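PDB 2H2Y: ubiquitin-conjugating enzyme from Plasmodium falciparum 3D7, which probably acts as an E2 enzyme that carries activated ubiquitin as a thioester and passes it on to target proteins, this chain being its UBC domain. Local coordinates for residues N35-C40 with G121-I126; V57-T62 with M129-K134. All coordinates share one frame; numbering follows the deposited sequence.

Interaction 1 of 2, residues N35-C40 with G121-I126; sequences NPPINC and GLILSI
Pro37 meets the helix 119-130 with its ring carbons, and the contact is a compact example of how a proline-rich loop settles on a helix through apolar carbons. Its CB lies 4.1 Å from CB of Leu124, while its CG lies 4.2 Å from CB of Ile123, so one pyrrolidine ring covers the first side-chain carbons of two successive helical residues. The backbones are correspondingly close, with 5.2 Å between CA of Pro37 and CA of Leu124. At the start of strand 40-44, Cys40 adds its thiol: SG stands 4.3 Å from CG2 of Ile123. The end of that isoleucine leads away from the loop, and its side chain also packs on Val86, Ile71 and Ile73. Leu124 behaves differently. With CG anti to the backbone N (chi1 176°), it reaches along the outer edge, where CD1 comes to 4.6 Å from CG2 of Ile38.

In the next shell, a type II turn from Pro37 to Cys40 places both ends of the turn against the helix, closed by a weak bond from Cys40 N to Pro37 O. Asn39, within the turn, is tied through ND2 to Val57 O, and Cys40 also rests on Val54 and Tyr56. On the helical side, Ser125 OG donates to Gly121 O at 2.8 Å, from 39° out of the carbonyl plane, while Ser125 N reaches the same oxygen from its opposite face.

No hydrogen bond crosses between the segments. The approach rests on apolar packing, with Pro37, Cys40 and Ile123 buried and Leu124 at the solvent edge.

Interaction 2 of 2, residues V57-T62 with M129-K134; sequences VGLENT and MLSSAK
Thr62 and Ser131 mark the closest backbone approach, 5.8 Å between CA of Thr62 and CA of Ser131; Thr62 is the last residue of a turn and Ser131 the first past a helix. The type I turn starts at Leu59 and is closed by a weak bond from Thr62 N to Leu59 O. Ser131 leaves helical geometry at the end of helix 119-130. A turn corner therefore faces a helix terminus, and little else of either segment takes part.

The side chains show how two hydroxyl residues can meet without bonding to each other. CG2 of Thr62 is the probe: it lies 3.4 Å from OG of Ser131 and 3.9 Å from CB of Ser131. With chi1 at 72°, OG1 of Thr62 sits between the backbone N and the carbonyl carbon, within reach of Leu59 O, and CG2, anti to the carbonyl carbon, faces Ser131. OG1 donates to Leu59 O at 2.8 Å, in the carbonyl plane on a lone pair, and is also paired with Tyr64 N. Leu59 O consequently accepts from both the amide and the hydroxyl of Thr62. OG of Ser131 bonds weakly to Ile127 O, one turn back in its own helix. Leu59 joins at the margin, its CD2 4.4 Å from OG of Ser131.

The loop carrying Thr62 connects strand 51-57 to strand 68-74 in the antiparallel sheet. Its root is held by Tyr56 OH at Leu59 N and by backbone bonds of Gly58 with Asn66. The contact lies where this strand connection meets the end of helix 119-130, at the surface of the UBC domain.

Interactions 1 and 2 both use helix 119-130, the first along a mostly buried flank and the second at its end, with centres about 13 Å apart. Their loops flank neighbouring strands and touch directly: Asn39 O lies 3.0 Å from Val57 N, a probable hydrogen bond, and CG1 of Ile38 packs 3.9 Å from CD1 of Leu59. Place in the fold sets the chemistry. Interaction 1, largely buried near the middle of the domain, relies on proline, isoleucine, leucine and sulfur surfaces. Interaction 2, about 17 Å from the chain centre, is smaller and pairs a methyl with a hydroxyl that has a weak hydrogen bond within its own helix. Neither has a hydrogen bond across it.

Interaction 1 of 2, residues N35-C40 with G121-I126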
loop_
_atom_site.group_PDB
_atom_site.type_symbol
_atom_site.label_atom_id
_atom_site.label_comp_id
_atom_site.label_asym_id
_atom_site.label_seq_id
_atom_site.Cartn_x
_atom_site.Cartn_y
_atom_site.Cartn_z
ATOM N N ASN A 35 -3.965 -11.489 3.157
ATOM C CA ASN A 35 -4.861 -10.645 3.962
ATOM C C ASN A 35 -5.030 -9.272 3.323
ATOM O O ASN A 35 -4.632 -8.251 3.895
ATOM C CB ASN A 35 -4.305 -10.460 5.369
ATOM C CG ASN A 35 -4.077 -11.761 6.071
ATOM O OD1 ASN A 35 -4.995 -12.564 6.218
ATOM N ND2 ASN A 35 -2.846 -11.985 6.511
ATOM N N PRO A 36 -5.657 -9.224 2.143
ATOM C CA PRO A 36 -5.864 -7.967 1.429
ATOM C C PRO A 36 -6.715 -6.973 2.193
ATOM O O PRO A 36 -7.660 -7.364 2.880
ATOM C CB PRO A 36 -6.559 -8.408 0.141
ATOM C CG PRO A 36 -6.271 -9.877 0.054
ATOM C CD PRO A 36 -6.371 -10.314 1.471
ATOM N N PRO A 37 -6.369 -5.677 2.115
ATOM C CA PRO A 37 -7.164 -4.664 2.814
ATOM C C PRO A 37 -8.457 -4.563 2.005
ATOM O O PRO A 37 -8.411 -4.517 0.775
ATOM C CB PRO A 37 -6.304 -3.415 2.697
ATOM C CG PRO A 37 -4.915 -3.969 2.643
ATOM C CD PRO A 37 -5.069 -5.122 1.700
ATOM N N ILE A 38 -9.601 -4.548 2.680
ATOM C CA ILE A 38 -10.895 -4.497 2.001
ATOM C C ILE A 38 -10.878 -3.701 0.684
ATOM O O ILE A 38 -10.252 -2.644 0.583
ATOM C CB ILE A 38 -11.979 -3.932 2.944
ATOM C CG1 ILE A 38 -13.367 -4.234 2.382
ATOM C CG2 ILE A 38 -11.795 -2.438 3.128
ATOM C CD1 ILE A 38 -13.679 -5.715 2.291
ATOM N N ASN A 39 -11.548 -4.240 -0.333
ATOM C CA ASN A 39 -11.641 -3.612 -1.654
ATOM C C ASN A 39 -10.358 -3.176 -2.365
ATOM O O ASN A 39 -10.382 -2.234 -3.145
ATOM C CB ASN A 39 -12.598 -2.429 -1.583
ATOM C CG ASN A 39 -14.018 -2.864 -1.325
ATOM O OD1 ASN A 39 -14.257 -3.794 -0.547
ATOM N ND2 ASN A 39 -14.975 -2.200 -1.966
ATOM N N CYS A 40 -9.245 -3.858 -2.112
ATOM C CA CYS A 40 -7.991 -3.531 -2.781
ATOM C C CYS A 40 -7.509 -4.725 -3.591
ATOM O O CYS A 40 -7.819 -5.865 -3.271
ATOM C CB CYS A 40 -6.899 -3.186 -1.771
ATOM S SG CYS A 40 -7.290 -1.846 -0.684
ATOM N N GLY A 121 -1.319 -3.245 6.454
ATOM C CA GLY A 121 -1.833 -2.421 7.536
ATOM C C GLY A 121 -1.751 -0.940 7.229
ATOM O O GLY A 121 -2.691 -0.192 7.501
ATOM N N LEU A 122 -0.628 -0.502 6.675
ATOM C CA LEU A 122 -0.487 0.894 6.326
ATOM C C LEU A 122 -1.645 1.239 5.403
ATOM O O LEU A 122 -2.389 2.192 5.638
ATOM C CB LEU A 122 0.835 1.137 5.595
ATOM C CG LEU A 122 2.125 0.890 6.382
ATOM C CD1 LEU A 122 3.315 1.184 5.491
ATOM C CD2 LEU A 122 2.163 1.761 7.628
ATOM N N ILE A 123 -1.813 0.431 4.365
ATOM C CA ILE A 123 -2.864 0.667 3.383
ATOM C C ILE A 123 -4.258 0.613 3.994
ATOM O O ILE A 123 -5.128 1.413 3.639
ATOM C CB ILE A 123 -2.779 -0.347 2.197
ATOM C CG1 ILE A 123 -1.425 -0.228 1.493
ATOM C CG2 ILE A 123 -3.897 -0.088 1.196
ATOM C CD1 ILE A 123 -1.123 1.163 0.993
ATOM N N LEU A 124 -4.480 -0.324 4.910
ATOM C CA LEU A 124 -5.790 -0.438 5.536
ATOM C C LEU A 124 -6.045 0.783 6.402
ATOM O O LEU A 124 -7.183 1.242 6.510
ATOM C CB LEU A 124 -5.881 -1.687 6.395
ATOM C CG LEU A 124 -7.220 -1.764 7.134
ATOM C CD1 LEU A 124 -8.352 -1.955 6.150
ATOM C CD2 LEU A 124 -7.181 -2.908 8.121
ATOM N N SER A 125 -4.988 1.301 7.026
ATOM C CA SER A 125 -5.123 2.494 7.860
ATOM C C SER A 125 -5.597 3.606 6.935
ATOM O O SER A 125 -6.531 4.341 7.259
ATOM C CB SER A 125 -3.777 2.888 8.492
ATOM O OG SER A 125 -3.260 1.850 9.319
ATOM N N ILE A 126 -4.956 3.708 5.772
ATOM C CA ILE A 126 -5.320 4.720 4.791
ATOM C C ILE A 126 -6.780 4.589 4.402
ATOM O O ILE A 126 -7.482 5.594 4.292
ATOM C CB ILE A 126 -4.467 4.607 3.524
ATOM C CG1 ILE A 126 -3.008 4.911 3.858
ATOM C CG2 ILE A 126 -4.974 5.573 2.467
ATOM C CD1 ILE A 126 -2.089 4.823 2.669
#

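Interaction 2 of 2, residues V57-T62 with M129-K134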
loop_
_atom_site.group_PDB
_atom_site.type_symbol
_atom_site.label_atom_id
_atom_site.label_comp_id
_atom_site.label_asym_id
_atom_site.label_seq_id
_atom_site.Cartn_x
_atom_site.Cartn_y
_atom_site.Cartn_z
ATOM N N VAL A 57 -10.994 0.399 -4.513
ATOM C CA VAL A 57 -12.314 0.783 -5.002
ATOM C C VAL A 57 -13.178 1.206 -3.821
ATOM O O VAL A 57 -13.587 0.368 -3.013
ATOM C CB VAL A 57 -13.002 -0.391 -5.717
ATOM C CG1 VAL A 57 -14.391 0.007 -6.145
ATOM C CG2 VAL A 57 -12.184 -0.820 -6.919
ATOM N N GLY A 58 -13.455 2.505 -3.732
ATOM C CA GLY A 58 -14.251 3.049 -2.644
ATOM C C GLY A 58 -15.397 2.228 -2.072
ATOM O O GLY A 58 -16.282 1.768 -2.792
ATOM N N LEU A 59 -15.375 2.067 -0.753
ATOM C CA LEU A 59 -16.397 1.330 -0.021
ATOM C C LEU A 59 -17.748 1.982 -0.273
ATOM O O LEU A 59 -17.886 3.193 -0.153
ATOM C CB LEU A 59 -16.060 1.340 1.479
ATOM C CG LEU A 59 -15.667 0.022 2.180
ATOM C CD1 LEU A 59 -15.152 -1.009 1.191
ATOM C CD2 LEU A 59 -14.616 0.321 3.241
ATOM N N GLU A 60 -18.740 1.172 -0.628
ATOM C CA GLU A 60 -20.081 1.668 -0.924
ATOM C C GLU A 60 -20.629 2.545 0.183
ATOM O O GLU A 60 -21.273 3.554 -0.087
ATOM C CB GLU A 60 -21.049 0.508 -1.158
ATOM C CG GLU A 60 -20.556 -0.529 -2.155
ATOM C CD GLU A 60 -21.636 -0.961 -3.136
ATOM O OE1 GLU A 60 -22.791 -1.154 -2.694
ATOM O OE2 GLU A 60 -21.327 -1.117 -4.343
ATOM N N ASN A 61 -20.372 2.169 1.430
ATOM C CA ASN A 61 -20.870 2.943 2.564
ATOM C C ASN A 61 -20.032 4.178 2.910
ATOM O O ASN A 61 -19.955 4.563 4.077
ATOM C CB ASN A 61 -20.991 2.046 3.801
ATOM C CG ASN A 61 -19.703 1.279 4.099
ATOM O OD1 ASN A 61 -18.605 1.839 4.032
ATOM N ND2 ASN A 61 -19.838 -0.008 4.442
ATOM N N THR A 62 -19.402 4.793 1.909
ATOM C CA THR A 62 -18.589 5.996 2.138
ATOM C C THR A 62 -18.732 7.022 1.010
ATOM O O THR A 62 -19.132 6.689 -0.106
ATOM C CB THR A 62 -17.082 5.665 2.284
ATOM O OG1 THR A 62 -16.536 5.306 1.005
ATOM C CG2 THR A 62 -16.881 4.524 3.269
ATOM N N MET A 129 -9.000 5.989 6.945
ATOM C CA MET A 129 -8.850 7.435 7.008
ATOM C C MET A 129 -9.811 8.043 5.996
ATOM O O MET A 129 -10.435 9.076 6.260
ATOM C CB MET A 129 -7.430 7.844 6.657
ATOM C CG MET A 129 -7.227 9.332 6.607
ATOM S SD MET A 129 -5.705 9.699 5.785
ATOM C CE MET A 129 -6.237 9.590 4.099
ATOM N N LEU A 130 -9.922 7.397 4.836
ATOM C CA LEU A 130 -10.821 7.862 3.788
ATOM C C LEU A 130 -12.267 7.759 4.253
ATOM O O LEU A 130 -13.102 8.569 3.865
ATOM C CB LEU A 130 -10.620 7.058 2.499
ATOM C CG LEU A 130 -9.320 7.331 1.729
ATOM C CD1 LEU A 130 -9.236 6.443 0.501
ATOM C CD2 LEU A 130 -9.263 8.790 1.328
ATOM N N SER A 131 -12.571 6.770 5.083
ATOM C CA SER A 131 -13.926 6.631 5.594
ATOM C C SER A 131 -14.080 7.578 6.782
ATOM O O SER A 131 -13.627 7.286 7.889
ATOM C CB SER A 131 -14.187 5.190 6.027
ATOM O OG SER A 131 -13.955 4.299 4.951
ATOM N N SER A 132 -14.699 8.729 6.533
ATOM C CA SER A 132 -14.926 9.746 7.556
ATOM C C SER A 132 -15.314 11.077 6.904
ATOM O O SER A 132 -14.890 11.380 5.785
ATOM C CB SER A 132 -13.670 9.927 8.411
ATOM N N ALA A 133 -16.127 11.855 7.617
ATOM C CA ALA A 133 -16.600 13.166 7.161
ATOM C C ALA A 133 -17.072 13.196 5.707
ATOM O O ALA A 133 -17.298 12.156 5.086
ATOM C CB ALA A 133 -15.499 14.223 7.374
ATOM N N LYS A 134 -17.218 14.409 5.181
ATOM C CA LYS A 134 -17.649 14.633 3.808
ATOM C C LYS A 134 -16.488 15.202 2.986
ATOM O O LYS A 134 -15.352 15.261 3.460
ATOM C CB LYS A 134 -18.828 15.610 3.780
ATOM C CG LYS A 134 -18.521 16.996 4.347
ATOM C CD LYS A 134 -18.198 16.936 5.836
ATOM C CE LYS A 134 -17.889 18.309 6.414
ATOM N NZ LYS A 134 -19.060 19.232 6.356
#